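Local coordinates for protein PP1b (Porcine reproductive and respiratory syndrome virus, PDB 6JDS) that probably unwinds nucleic acid duplexes, powered by ATP hydrolysis, as the zinc-binding helicase cut from the viral replicase polyprotein, here in truncated form, at residues A[225-230]-A[244-249]; A[62-67]-A[231-236]. One frame throughout, in Å; residues are numbered along the deposited sequence.

Contact 1. Residues A[225-230]-A[244-249]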
loop_
_atom_site.group_PDB
_atom_site.type_symbol
_atom_site.label_atom_id
_atom_site.label_comp_id
_atom_site.label_asym_id
_atom_site.label_seq_id
_atom_site.Cartn_x
_atom_site.Cartn_y
_atom_site.Cartn_z
ATOM N N ASP A 225 6.077 12.090 8.674
ATOM C CA ASP A 225 7.395 12.519 9.124
ATOM C C ASP A 225 8.439 12.148 8.078
ATOM O O ASP A 225 8.409 11.046 7.537
ATOM C CB ASP A 225 7.728 11.856 10.467
ATOM C CG ASP A 225 9.081 12.280 11.018
ATOM O OD1 ASP A 225 9.433 13.472 10.894
ATOM O OD2 ASP A 225 9.786 11.417 11.588
ATOM N N GLU A 226 9.350 13.077 7.795
ATOM C CA GLU A 226 10.427 12.865 6.820
ATOM C C GLU A 226 9.879 12.368 5.482
ATOM O O GLU A 226 10.337 11.364 4.937
ATOM C CB GLU A 226 11.473 11.890 7.374
ATOM C CG GLU A 226 12.122 12.332 8.680
ATOM C CD GLU A 226 13.128 13.457 8.496
ATOM O OE1 GLU A 226 14.325 13.231 8.779
ATOM O OE2 GLU A 226 12.729 14.563 8.067
ATOM N N ALA A 227 8.899 13.098 4.961
ATOM C CA ALA A 227 8.171 12.694 3.762
ATOM C C ALA A 227 9.063 12.509 2.533
ATOM O O ALA A 227 8.788 11.646 1.695
ATOM C CB ALA A 227 7.069 13.698 3.464
ATOM N N ALA A 228 10.127 13.307 2.431
ATOM C CA ALA A 228 11.051 13.234 1.291
ATOM C C ALA A 228 11.867 11.943 1.269
ATOM O O ALA A 228 12.326 11.520 0.208
ATOM C CB ALA A 228 11.983 14.437 1.286
ATOM N N TYR A 229 12.047 11.325 2.433
ATOM C CA TYR A 229 12.795 10.073 2.547
ATOM C C TYR A 229 11.906 8.822 2.490
ATOM O O TYR A 229 12.411 7.704 2.592
ATOM C CB TYR A 229 13.590 10.070 3.856
ATOM N N CYS A 230 10.596 9.007 2.316
ATOM C CA CYS A 230 9.636 7.902 2.406
ATOM C C CYS A 230 9.455 7.126 1.098
ATOM O O CYS A 230 9.517 7.695 0.005
ATOM C CB CYS A 230 8.273 8.423 2.876
ATOM S SG CYS A 230 8.216 8.881 4.624
ATOM N N LEU A 244 -2.677 14.469 3.773
ATOM C CA LEU A 244 -1.514 14.429 4.652
ATOM C C LEU A 244 -0.988 15.821 4.956
ATOM O O LEU A 244 -1.195 16.761 4.186
ATOM C CB LEU A 244 -0.390 13.610 4.012
ATOM C CG LEU A 244 -0.591 12.101 3.877
ATOM C CD1 LEU A 244 0.556 11.500 3.079
ATOM C CD2 LEU A 244 -0.703 11.437 5.244
ATOM N N THR A 245 -0.316 15.938 6.099
ATOM C CA THR A 245 0.497 17.101 6.414
ATOM C C THR A 245 1.927 16.589 6.491
ATOM O O THR A 245 2.310 15.943 7.464
ATOM C CB THR A 245 0.073 17.758 7.740
ATOM O OG1 THR A 245 -1.304 18.147 7.663
ATOM C CG2 THR A 245 0.925 18.989 8.033
ATOM N N CYS A 246 2.704 16.857 5.449
ATOM C CA CYS A 246 4.039 16.278 5.312
ATOM C C CYS A 246 5.098 17.155 5.960
ATOM O O CYS A 246 4.987 18.380 5.948
ATOM C CB CYS A 246 4.345 16.055 3.835
ATOM S SG CYS A 246 3.166 14.926 3.058
ATOM N N LEU A 247 6.129 16.519 6.513
ATOM C CA LEU A 247 7.118 17.206 7.345
ATOM C C LEU A 247 8.550 16.901 6.925
ATOM O O LEU A 247 8.804 15.967 6.160
ATOM C CB LEU A 247 6.941 16.799 8.810
ATOM C CG LEU A 247 5.531 16.925 9.388
ATOM C CD1 LEU A 247 5.463 16.269 10.758
ATOM C CD2 LEU A 247 5.106 18.381 9.460
ATOM N N GLY A 248 9.478 17.697 7.452
ATOM C CA GLY A 248 10.908 17.515 7.214
ATOM C C GLY A 248 11.415 18.340 6.048
ATOM O O GLY A 248 10.749 19.274 5.595
ATOM N N ASP A 249 12.604 17.987 5.567
ATOM C CA ASP A 249 13.199 18.644 4.403
ATOM C C ASP A 249 12.403 18.288 3.151
ATOM O O ASP A 249 11.875 17.179 3.043
ATOM C CB ASP A 249 14.654 18.205 4.211
ATOM C CG ASP A 249 15.511 18.432 5.445
ATOM O OD1 ASP A 249 15.276 19.420 6.176
ATOM O OD2 ASP A 249 16.427 17.617 5.679
#
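Glu226, with chi1 of -58° and a second bend at chi2 (-74°), folds back toward Gly248 although its CB points away from it, and OE2 comes to 3.6 Å from Gly248 CA. Its backbone lies in the left-handed helical region, turning the chain from strand 222-224 into the short 3-10 turn 227-229. That turn presents Ala227 N to Leu247 O: the bond is 3.1 Å long and meets the carbonyl at 161°, close to end-on. Next to this bond, Ala227 CB packs on Cys246 CB at 3.6 Å, and both side chains also touch Phe146 of the neighbouring strand. Farther along, Ala228 CB rests 3.3 Å from Asp249 O. Gly248 leaves room for the carboxylate. The sequence Asp-Glu-Ala-Ala is consistent with the Walker B motif (motif II) of superfamily 1 helicases, and the Gly-Asp that follows strand 245-246 fits the start of motif III. Asp225 and Glu226 bind zinc in a crystal structure of this protein, but no metal sits on them here. One nearly straight backbone bond and small apolar groups tie the loop after strand 222-224 to strand 245-246 and the residues that follow, so the join rests on neither carboxylate.

Contact 2. Residues A[62-67]-A[231-236]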
loop_
_atom_site.group_PDB
_atom_site.type_symbol
_atom_site.label_atom_id
_atom_site.label_comp_id
_atom_site.label_asym_id
_atom_site.label_seq_id
_atom_site.Cartn_x
_atom_site.Cartn_y
_atom_site.Cartn_z
ATOM N N SER A 62 0.206 6.426 -16.100
ATOM C CA SER A 62 0.042 6.934 -14.742
ATOM C C SER A 62 1.416 7.111 -14.109
ATOM O O SER A 62 2.321 6.323 -14.379
ATOM C CB SER A 62 -0.796 5.971 -13.900
ATOM O OG SER A 62 -0.877 6.404 -12.551
ATOM N N PRO A 63 1.584 8.139 -13.259
ATOM C CA PRO A 63 2.865 8.252 -12.551
ATOM C C PRO A 63 3.168 7.045 -11.648
ATOM O O PRO A 63 4.328 6.807 -11.312
ATOM C CB PRO A 63 2.720 9.548 -11.737
ATOM C CG PRO A 63 1.264 9.862 -11.721
ATOM C CD PRO A 63 0.681 9.266 -12.965
ATOM N N LEU A 64 2.134 6.295 -11.263
ATOM C CA LEU A 64 2.317 4.993 -10.608
ATOM C C LEU A 64 3.185 4.057 -11.454
ATOM O O LEU A 64 4.047 3.354 -10.925
ATOM C CB LEU A 64 0.957 4.340 -10.337
ATOM C CG LEU A 64 0.933 2.894 -9.823
ATOM C CD1 LEU A 64 1.698 2.752 -8.517
ATOM C CD2 LEU A 64 -0.505 2.435 -9.655
ATOM N N ASP A 65 2.951 4.057 -12.765
ATOM C CA ASP A 65 3.740 3.246 -13.694
ATOM C C ASP A 65 5.203 3.691 -13.721
ATOM O O ASP A 65 6.098 2.857 -13.822
ATOM C CB ASP A 65 3.139 3.287 -15.101
ATOM C CG ASP A 65 1.730 2.711 -15.152
ATOM O OD1 ASP A 65 1.550 1.544 -14.744
ATOM O OD2 ASP A 65 0.805 3.423 -15.595
ATOM N N GLU A 66 5.443 4.998 -13.621
ATOM C CA GLU A 66 6.811 5.520 -13.479
ATOM C C GLU A 66 7.470 5.040 -12.190
ATOM O O GLU A 66 8.633 4.641 -12.199
ATOM C CB GLU A 66 6.837 7.049 -13.514
ATOM C CG GLU A 66 6.961 7.640 -14.904
ATOM C CD GLU A 66 7.137 9.144 -14.870
ATOM O OE1 GLU A 66 7.919 9.683 -15.686
ATOM O OE2 GLU A 66 6.490 9.798 -14.024
ATOM N N VAL A 67 6.727 5.082 -11.087
ATOM C CA VAL A 67 7.235 4.601 -9.799
ATOM C C VAL A 67 7.615 3.122 -9.897
ATOM O O VAL A 67 8.646 2.709 -9.365
ATOM C CB VAL A 67 6.209 4.808 -8.657
ATOM C CG1 VAL A 67 6.650 4.094 -7.382
ATOM C CG2 VAL A 67 6.005 6.290 -8.376
ATOM N N ASN A 231 9.215 5.823 1.235
ATOM C CA ASN A 231 8.909 4.935 0.111
ATOM C C ASN A 231 7.742 5.454 -0.726
ATOM O O ASN A 231 6.665 5.734 -0.195
ATOM C CB ASN A 231 8.583 3.531 0.633
ATOM C CG ASN A 231 8.314 2.537 -0.483
ATOM O OD1 ASN A 231 7.228 2.516 -1.065
ATOM N ND2 ASN A 231 9.301 1.698 -0.778
ATOM N N HIS A 232 7.961 5.555 -2.034
ATOM C CA HIS A 232 7.001 6.169 -2.951
ATOM C C HIS A 232 5.652 5.451 -2.954
ATOM O O HIS A 232 4.605 6.097 -2.906
ATOM C CB HIS A 232 7.569 6.203 -4.375
ATOM C CG HIS A 232 8.712 7.155 -4.551
ATOM N ND1 HIS A 232 9.064 7.674 -5.779
ATOM C CD2 HIS A 232 9.575 7.693 -3.656
ATOM C CE1 HIS A 232 10.101 8.480 -5.634
ATOM N NE2 HIS A 232 10.427 8.513 -4.354
ATOM N N LEU A 233 5.677 4.121 -3.006
ATOM C CA LEU A 233 4.437 3.337 -3.038
ATOM C C LEU A 233 3.647 3.463 -1.739
ATOM O O LEU A 233 2.420 3.561 -1.764
ATOM C CB LEU A 233 4.726 1.863 -3.339
ATOM C CG LEU A 233 5.313 1.572 -4.724
ATOM C CD1 LEU A 233 5.751 0.120 -4.808
ATOM C CD2 LEU A 233 4.323 1.901 -5.832
ATOM N N ASP A 234 4.353 3.466 -0.610
ATOM C CA ASP A 234 3.717 3.649 0.693
ATOM C C ASP A 234 3.059 5.020 0.814
ATOM O O ASP A 234 1.987 5.139 1.410
ATOM C CB ASP A 234 4.725 3.471 1.828
ATOM C CG ASP A 234 5.193 2.032 1.990
ATOM O OD1 ASP A 234 4.449 1.102 1.622
ATOM O OD2 ASP A 234 6.310 1.830 2.511
ATOM N N VAL A 235 3.697 6.048 0.256
ATOM C CA VAL A 235 3.126 7.399 0.259
ATOM C C VAL A 235 1.809 7.416 -0.518
ATOM O O VAL A 235 0.805 7.949 -0.038
ATOM C CB VAL A 235 4.104 8.444 -0.332
ATOM C CG1 VAL A 235 3.407 9.784 -0.556
ATOM C CG2 VAL A 235 5.314 8.624 0.577
ATOM N N LEU A 236 1.819 6.818 -1.708
ATOM C CA LEU A 236 0.620 6.728 -2.549
ATOM C C LEU A 236 -0.484 5.926 -1.866
ATOM O O LEU A 236 -1.663 6.274 -1.940
ATOM C CB LEU A 236 0.961 6.089 -3.897
ATOM C CG LEU A 236 1.917 6.865 -4.809
ATOM C CD1 LEU A 236 2.304 6.012 -6.008
ATOM C CD2 LEU A 236 1.302 8.177 -5.267
#
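Val67 is the side chain that touches three residues of 231-236: His232, Leu233 and Leu236. CB points at the opposing helix. From it CG1, placed opposite the backbone N by a chi1 of 170°, runs alongside Leu233 in the reverse sense: it lies 3.6 Å from Leu233 CD2 and 3.9 Å from Leu233 CG, and also touches His232 CB at 3.8 Å. The other branch, CG2, comes to the edge of the imidazole near the ring plane and lies more loosely, 4.4 Å from Leu236 CD1. One turn earlier, Leu64 sends CD1 across Leu233 at about a right angle, 3.9 Å from Leu233 CD2, and on to the tip of Leu236. The cross-helix contacts are thus apolar packing, and the polar end of His232 turns elsewhere, NE2 hydrogen-bonding Ser260 O. Each helix is capped at its start. Ser62 and Asp65 form a capping box, with Ser62 OG accepting from Leu64 N and Asp65 OD2 from Ser62 N, while Asn231 OD1 accepts from Asp234 N at 3.1 Å in the carbonyl plane. Leu64 also touches Met134 and Leu236 touches Val137, both of helix 134-142. The short axes pass 10.9 Å apart at 150°, so this is a near-antiparallel helix pair with a hydrophobic seam. It joins helix 63-68, close to the N-terminal zinc-binding part, where His32 holds a zinc ion near Leu64, to a helix of the RecA-like ATPase domain.

How the contacts relate
From the N terminus, the chain passes the three N-terminal zinc sites and comes to 62-67, then builds the antiparallel five-stranded sheet and much of the parallel ATPase sheet before reaching 225-230. It goes straight on into 231-236, where contact 2 closes a loop of 163 residues, and then follows helix 232-239 to 244-249, where contact 1 closes one of only 13. The segments alternate along the chain, so the two loops cross. Contact 1 works locally, between the ends of two adjacent parallel strands; contact 2 ties the distant N-terminal part to the ATPase domain. The two meet where Cys230 CB packs on Val235 CG2, 3.8 Å apart.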